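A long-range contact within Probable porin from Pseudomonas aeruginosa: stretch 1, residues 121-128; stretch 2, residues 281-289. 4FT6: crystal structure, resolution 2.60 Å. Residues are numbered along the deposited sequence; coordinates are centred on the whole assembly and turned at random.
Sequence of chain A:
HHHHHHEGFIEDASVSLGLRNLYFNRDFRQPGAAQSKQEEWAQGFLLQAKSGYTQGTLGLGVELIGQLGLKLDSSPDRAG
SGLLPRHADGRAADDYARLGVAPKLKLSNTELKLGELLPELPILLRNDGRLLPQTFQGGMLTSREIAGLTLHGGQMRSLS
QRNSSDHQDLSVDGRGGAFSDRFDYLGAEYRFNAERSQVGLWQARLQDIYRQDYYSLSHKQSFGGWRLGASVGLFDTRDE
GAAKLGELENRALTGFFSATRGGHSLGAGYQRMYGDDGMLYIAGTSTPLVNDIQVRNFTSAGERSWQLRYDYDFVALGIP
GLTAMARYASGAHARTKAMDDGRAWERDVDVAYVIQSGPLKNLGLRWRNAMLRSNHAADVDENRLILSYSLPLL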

ATOM      1  N   LEU A 121      -4.077   4.926   5.220  1.00 58.63           N
ATOM      2  CA  LEU A 121      -5.307   5.696   5.073  1.00 61.58           C
ATOM      3  C   LEU A 121      -5.828   5.567   3.645  1.00 58.54           C
ATOM      4  O   LEU A 121      -5.031   5.508   2.704  1.00 62.05           O
ATOM      5  N   PRO A 122      -7.168   5.554   3.471  1.00 60.00           N
ATOM      6  CA  PRO A 122      -7.771   5.333   2.148  1.00 58.90           C
ATOM      7  C   PRO A 122      -7.329   6.430   1.197  1.00 58.64           C
ATOM      8  O   PRO A 122      -7.286   6.264  -0.026  1.00 59.35           O
ATOM      9  N   ILE A 123      -6.994   7.559   1.803  1.00 61.23           N
ATOM     10  CA  ILE A 123      -6.605   8.765   1.109  1.00 57.91           C
ATOM     11  C   ILE A 123      -5.065   8.879   1.057  1.00 55.12           C
ATOM     12  O   ILE A 123      -4.498   9.741   0.375  1.00 45.56           O
ATOM     13  N   LEU A 124      -4.389   7.996   1.780  1.00 47.59           N
ATOM     14  CA  LEU A 124      -2.932   8.053   1.878  1.00 62.88           C
ATOM     15  C   LEU A 124      -2.458   6.728   2.444  1.00 63.41           C
ATOM     16  O   LEU A 124      -2.334   6.565   3.669  1.00 62.57           O
ATOM     17  N   LEU A 125      -2.217   5.781   1.545  1.00 58.98           N
ATOM     18  CA  LEU A 125      -1.886   4.412   1.914  1.00 57.06           C
ATOM     19  C   LEU A 125      -0.388   4.203   1.725  1.00 54.74           C
ATOM     20  O   LEU A 125       0.079   4.179   0.568  1.00 51.17           O
ATOM     21  N   ARG A 126       0.373   4.037   2.814  1.00 49.63           N
ATOM     22  CA  ARG A 126       1.831   3.884   2.667  1.00 54.93           C
ATOM     23  C   ARG A 126       2.205   2.615   1.881  1.00 54.42           C
ATOM     24  O   ARG A 126       1.660   1.540   2.125  1.00 49.63           O
ATOM     25  N   ASN A 127       3.126   2.741   0.933  1.00 52.82           N
ATOM     26  CA  ASN A 127       3.551   1.580   0.161  1.00 55.29           C
ATOM     27  C   ASN A 127       4.430   0.597   0.943  1.00 56.09           C
ATOM     28  O   ASN A 127       5.361   1.010   1.628  1.00 58.90           O
ATOM     29  N   ASP A 128       4.151  -0.700   0.822  1.00 51.72           N
ATOM     30  CA  ASP A 128       5.043  -1.731   1.361  1.00 50.87           C
ATOM     31  C   ASP A 128       5.319  -2.844   0.332  1.00 51.16           C
ATOM     32  O   ASP A 128       5.412  -4.030   0.675  1.00 44.15           O
ATOM     33  N   TYR A 281      -2.975  10.445  -6.903  1.00 50.67           N
ATOM     34  CA  TYR A 281      -2.584  10.042  -5.553  1.00 49.82           C
ATOM     35  C   TYR A 281      -1.157  10.471  -5.250  1.00 53.74           C
ATOM     36  O   TYR A 281      -0.451  11.023  -6.115  1.00 55.54           O
ATOM     37  N   ILE A 282      -0.711  10.220  -4.030  1.00 47.45           N
ATOM     38  CA  ILE A 282       0.603  10.725  -3.671  1.00 57.56           C
ATOM     39  C   ILE A 282       1.724   9.815  -4.184  1.00 60.28           C
ATOM     40  O   ILE A 282       1.587   8.582  -4.216  1.00 60.07           O
ATOM     41  N   ALA A 283       2.798  10.432  -4.665  1.00 57.24           N
ATOM     42  CA  ALA A 283       3.889   9.698  -5.318  1.00 62.12           C
ATOM     43  C   ALA A 283       4.345   8.490  -4.495  1.00 64.02           C
ATOM     44  O   ALA A 283       4.693   8.634  -3.321  1.00 57.63           O
ATOM     45  N   GLY A 284       4.335   7.306  -5.108  1.00 58.89           N
ATOM     46  CA  GLY A 284       4.915   6.121  -4.492  1.00 46.96           C
ATOM     47  C   GLY A 284       3.955   5.405  -3.565  1.00 51.03           C
ATOM     48  O   GLY A 284       4.250   4.335  -3.024  1.00 57.61           O
ATOM     49  N   THR A 285       2.787   5.995  -3.383  1.00 58.51           N
ATOM     50  CA  THR A 285       1.835   5.494  -2.407  1.00 59.81           C
ATOM     51  C   THR A 285       0.995   4.379  -3.025  1.00 63.46           C
ATOM     52  O   THR A 285       0.963   4.222  -4.254  1.00 62.29           O
ATOM     53  N   SER A 286       0.318   3.599  -2.187  1.00 65.44           N
ATOM     54  CA  SER A 286      -0.603   2.579  -2.683  1.00 67.79           C
ATOM     55  C   SER A 286      -2.021   3.158  -2.678  1.00 63.17           C
ATOM     56  O   SER A 286      -2.218   4.291  -2.246  1.00 56.36           O
ATOM     57  N   THR A 287      -3.001   2.392  -3.162  1.00 62.93           N
ATOM     58  CA  THR A 287      -4.403   2.816  -3.135  1.00 56.32           C
ATOM     59  C   THR A 287      -5.298   1.668  -2.722  1.00 60.51           C
ATOM     60  O   THR A 287      -4.905   0.513  -2.823  1.00 66.17           O
ATOM     61  N   PRO A 288      -6.510   1.980  -2.250  1.00 60.40           N
ATOM     62  CA  PRO A 288      -7.402   0.857  -1.928  1.00 51.58           C
ATOM     63  C   PRO A 288      -8.221   0.397  -3.133  1.00 53.70           C
ATOM     64  O   PRO A 288      -9.163  -0.380  -2.926  1.00 53.46           O
ATOM     65  N   LEU A 289      -7.905   0.863  -4.346  1.00 53.61           N
ATOM     66  CA  LEU A 289      -8.647   0.409  -5.542  1.00 56.78           C
ATOM     67  C   LEU A 289      -8.487  -1.098  -5.703  1.00 56.72           C
ATOM     68  O   LEU A 289      -7.398  -1.642  -5.463  1.00 60.71           O
TER

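What does the beginning of stretch 2 offer to stretch 1? Tyr281 makes no contact, its CA-to-CB bond running sideways and its chi1 p, and its hydroxyl is satisfied elsewhere in the structure. Ile282 is the first residue to engage. Its CA-to-CB bond points toward stretch 1, and with chi1 m and chi2 t, Ile282 CD1 reaches 3.5 Å from Leu124 CD1. The leucine, t at chi1 and p at chi2, starts out sideways, yet its end comes nearer, so two buried aliphatic tips meet in an apolar contact. A water joins the same region: it donates to Ile123 O at 2.7 Å and accepts a weak bond from Ile282 N at 3.3 Å, linking the two backbones beside the apolar pair.

How does the turn from Ile282 to Thr285 meet the other stretch? This type II turn carries Ala283 out of reach and places Gly284, at a positive phi that favours glycine, where its carbonyl faces Asn127. The CA-to-CB bond of Asn127 points toward stretch 2, with chi1 t, and Asn127 CB lies 3.0 Å from Gly284 O, a short approach of carbon to oxygen, not a hydrogen bond. Asn127 ND2 is 4.0 Å from Ser286 OG, too far for a hydrogen bond, while OD1 is bonded to a residue adjoining the stretches.

Which polar groups hold the centre together? The carbonyl of Leu125 accepts twice. Thr285, whose CA-to-CB bond runs sideways with chi1 at -149°, donates from Thr285 OG1 to Leu125 O at 2.6 Å, and Ser286 N donates to Leu125 O at 2.8 Å with an angle of 160°. One oxygen thus gathers a side-chain hydroxyl and a backbone amide from consecutive residues. Thr285 OG1 also sits 4.2 Å from Leu124 CD1, placing this hydroxyl beside the leucine methyl, though not beside Ile282.

What packs around Leu125 as stretch 2 runs on to its end? The CA-to-CB bond of Leu125 points toward stretch 2, with chi1 at -135° and chi2 t, and Leu125 has the largest area covered by the other stretch. The CA-to-CB bond of Ser286 points toward stretch 1, with chi1 at -120°, and Ser286 CB lies 3.8 Å from Leu125 CD1. The same methyl carbon, Leu125 CD1, is 3.7 Å from Thr287 O, although the CA-to-CB bond of Thr287, chi1 p, points away and its hydroxyl is bonded elsewhere. The CA-to-CB bond of Pro288 points toward stretch 1, and Pro288 CD lies 3.5 Å from Pro122 O; that of Pro122 points away, and Pro122 meets Pro288 through its carbonyl. Leu289 is already out of reach.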

ATOM      1  CB  LEU A 121      -5.014   7.172   5.386  1.00 65.32           C
ATOM      2  CG  LEU A 121      -5.218   7.719   6.800  1.00 64.08           C
ATOM      3  CD1 LEU A 121      -5.044   6.651   7.865  1.00 61.11           C
ATOM      4  CD2 LEU A 121      -4.270   8.888   7.049  1.00 64.56           C
ATOM      5  CB  PRO A 122      -9.290   5.457   2.425  1.00 58.57           C
ATOM      6  CG  PRO A 122      -9.446   5.356   3.935  1.00 55.68           C
ATOM      7  CD  PRO A 122      -8.180   5.961   4.467  1.00 62.44           C
ATOM      8  CB  ILE A 123      -7.268   9.984   1.821  1.00 67.45           C
ATOM      9  CG1 ILE A 123      -7.785  10.958   0.783  1.00 74.83           C
ATOM     10  CG2 ILE A 123      -6.368  10.632   2.924  1.00 39.06           C
ATOM     11  CD1 ILE A 123      -8.847  10.336  -0.054  1.00 76.07           C
ATOM     12  CB  LEU A 124      -2.448   9.214   2.772  1.00 59.62           C
ATOM     13  CG  LEU A 124      -0.919   9.365   2.854  1.00 59.61           C
ATOM     14  CD1 LEU A 124      -0.365   9.961   1.573  1.00 55.64           C
ATOM     15  CD2 LEU A 124      -0.480  10.199   4.042  1.00 56.91           C
ATOM     16  CB  LEU A 125      -2.636   3.457   0.987  1.00 54.88           C
ATOM     17  CG  LEU A 125      -3.342   2.253   1.604  1.00 66.74           C
ATOM     18  CD1 LEU A 125      -3.563   1.141   0.561  1.00 58.45           C
ATOM     19  CD2 LEU A 125      -2.546   1.760   2.788  1.00 69.94           C
ATOM     20  CB  ARG A 126       2.580   3.982   4.019  1.00 60.50           C
ATOM     21  CG  ARG A 126       2.412   2.823   5.013  1.00 56.51           C
ATOM     22  CD  ARG A 126       3.413   1.703   4.779  1.00 57.30           C
ATOM     23  NE  ARG A 126       2.689   0.436   4.728  1.00 69.48           N
ATOM     24  CZ  ARG A 126       2.711  -0.466   5.698  1.00 70.99           C
ATOM     25  NH1 ARG A 126       3.454  -0.260   6.776  1.00 75.79           N
ATOM     26  NH2 ARG A 126       2.007  -1.574   5.580  1.00 61.42           N
ATOM     27  CB  ASN A 127       4.329   2.033  -1.072  1.00 61.09           C
ATOM     28  CG  ASN A 127       4.591   0.894  -2.040  1.00 65.88           C
ATOM     29  OD1 ASN A 127       5.522   0.093  -1.859  1.00 61.62           O
ATOM     30  ND2 ASN A 127       3.764   0.810  -3.071  1.00 62.83           N
ATOM     31  CB  ASP A 128       4.511  -2.322   2.677  1.00 52.16           C
ATOM     32  CG  ASP A 128       5.528  -3.242   3.354  1.00 67.33           C
ATOM     33  OD1 ASP A 128       6.747  -3.039   3.126  1.00 67.30           O
ATOM     34  OD2 ASP A 128       5.117  -4.178   4.078  1.00 72.85           O
ATOM     35  CB  TYR A 281      -2.781   8.529  -5.342  1.00 46.96           C
ATOM     36  CG  TYR A 281      -2.154   7.625  -6.395  1.00 50.51           C
ATOM     37  CD1 TYR A 281      -2.715   7.478  -7.662  1.00 57.27           C
ATOM     38  CD2 TYR A 281      -1.028   6.875  -6.103  1.00 57.86           C
ATOM     39  CE1 TYR A 281      -2.135   6.618  -8.619  1.00 61.48           C
ATOM     40  CE2 TYR A 281      -0.448   6.025  -7.041  1.00 61.31           C
ATOM     41  CZ  TYR A 281      -0.998   5.897  -8.290  1.00 65.97           C
ATOM     42  OH  TYR A 281      -0.404   5.041  -9.191  1.00 65.94           O
ATOM     43  CB  ILE A 282       0.658  11.099  -2.177  1.00 56.79           C
ATOM     44  CG1 ILE A 282      -0.061  12.435  -2.019  1.00 53.51           C
ATOM     45  CG2 ILE A 282       2.079  11.233  -1.672  1.00 49.55           C
ATOM     46  CD1 ILE A 282      -0.525  12.644  -0.669  1.00 65.23           C
ATOM     47  CB  ALA A 283       5.075  10.628  -5.581  1.00 56.92           C
ATOM     48  CB  THR A 285       0.933   6.651  -1.936  1.00 62.18           C
ATOM     49  OG1 THR A 285       0.526   6.448  -0.581  1.00 79.38           O
ATOM     50  CG2 THR A 285      -0.273   6.810  -2.841  1.00 48.46           C
ATOM     51  CB  SER A 286      -0.538   1.335  -1.797  1.00 72.81           C
ATOM     52  OG  SER A 286      -0.133   0.202  -2.538  1.00 78.00           O
ATOM     53  CB  THR A 287      -4.889   3.353  -4.493  1.00 61.16           C
ATOM     54  OG1 THR A 287      -4.883   2.296  -5.464  1.00 62.09           O
ATOM     55  CG2 THR A 287      -4.014   4.523  -4.958  1.00 57.63           C
ATOM     56  CB  PRO A 288      -8.347   1.451  -0.890  1.00 37.90           C
ATOM     57  CG  PRO A 288      -8.425   2.948  -1.297  1.00 56.91           C
ATOM     58  CD  PRO A 288      -7.006   3.278  -1.740  1.00 53.37           C
ATOM     59  CB  LEU A 289      -8.180   1.113  -6.818  1.00 56.92           C
ATOM     60  CG  LEU A 289      -8.142   2.642  -6.780  1.00 60.54           C
ATOM     61  CD1 LEU A 289      -7.574   3.193  -8.075  1.00 59.57           C
ATOM     62  CD2 LEU A 289      -9.513   3.214  -6.509  1.00 53.73           C
TER
HETATM   63  O   HOH W   1      -2.909   9.176  -1.730  1.00 43.87           O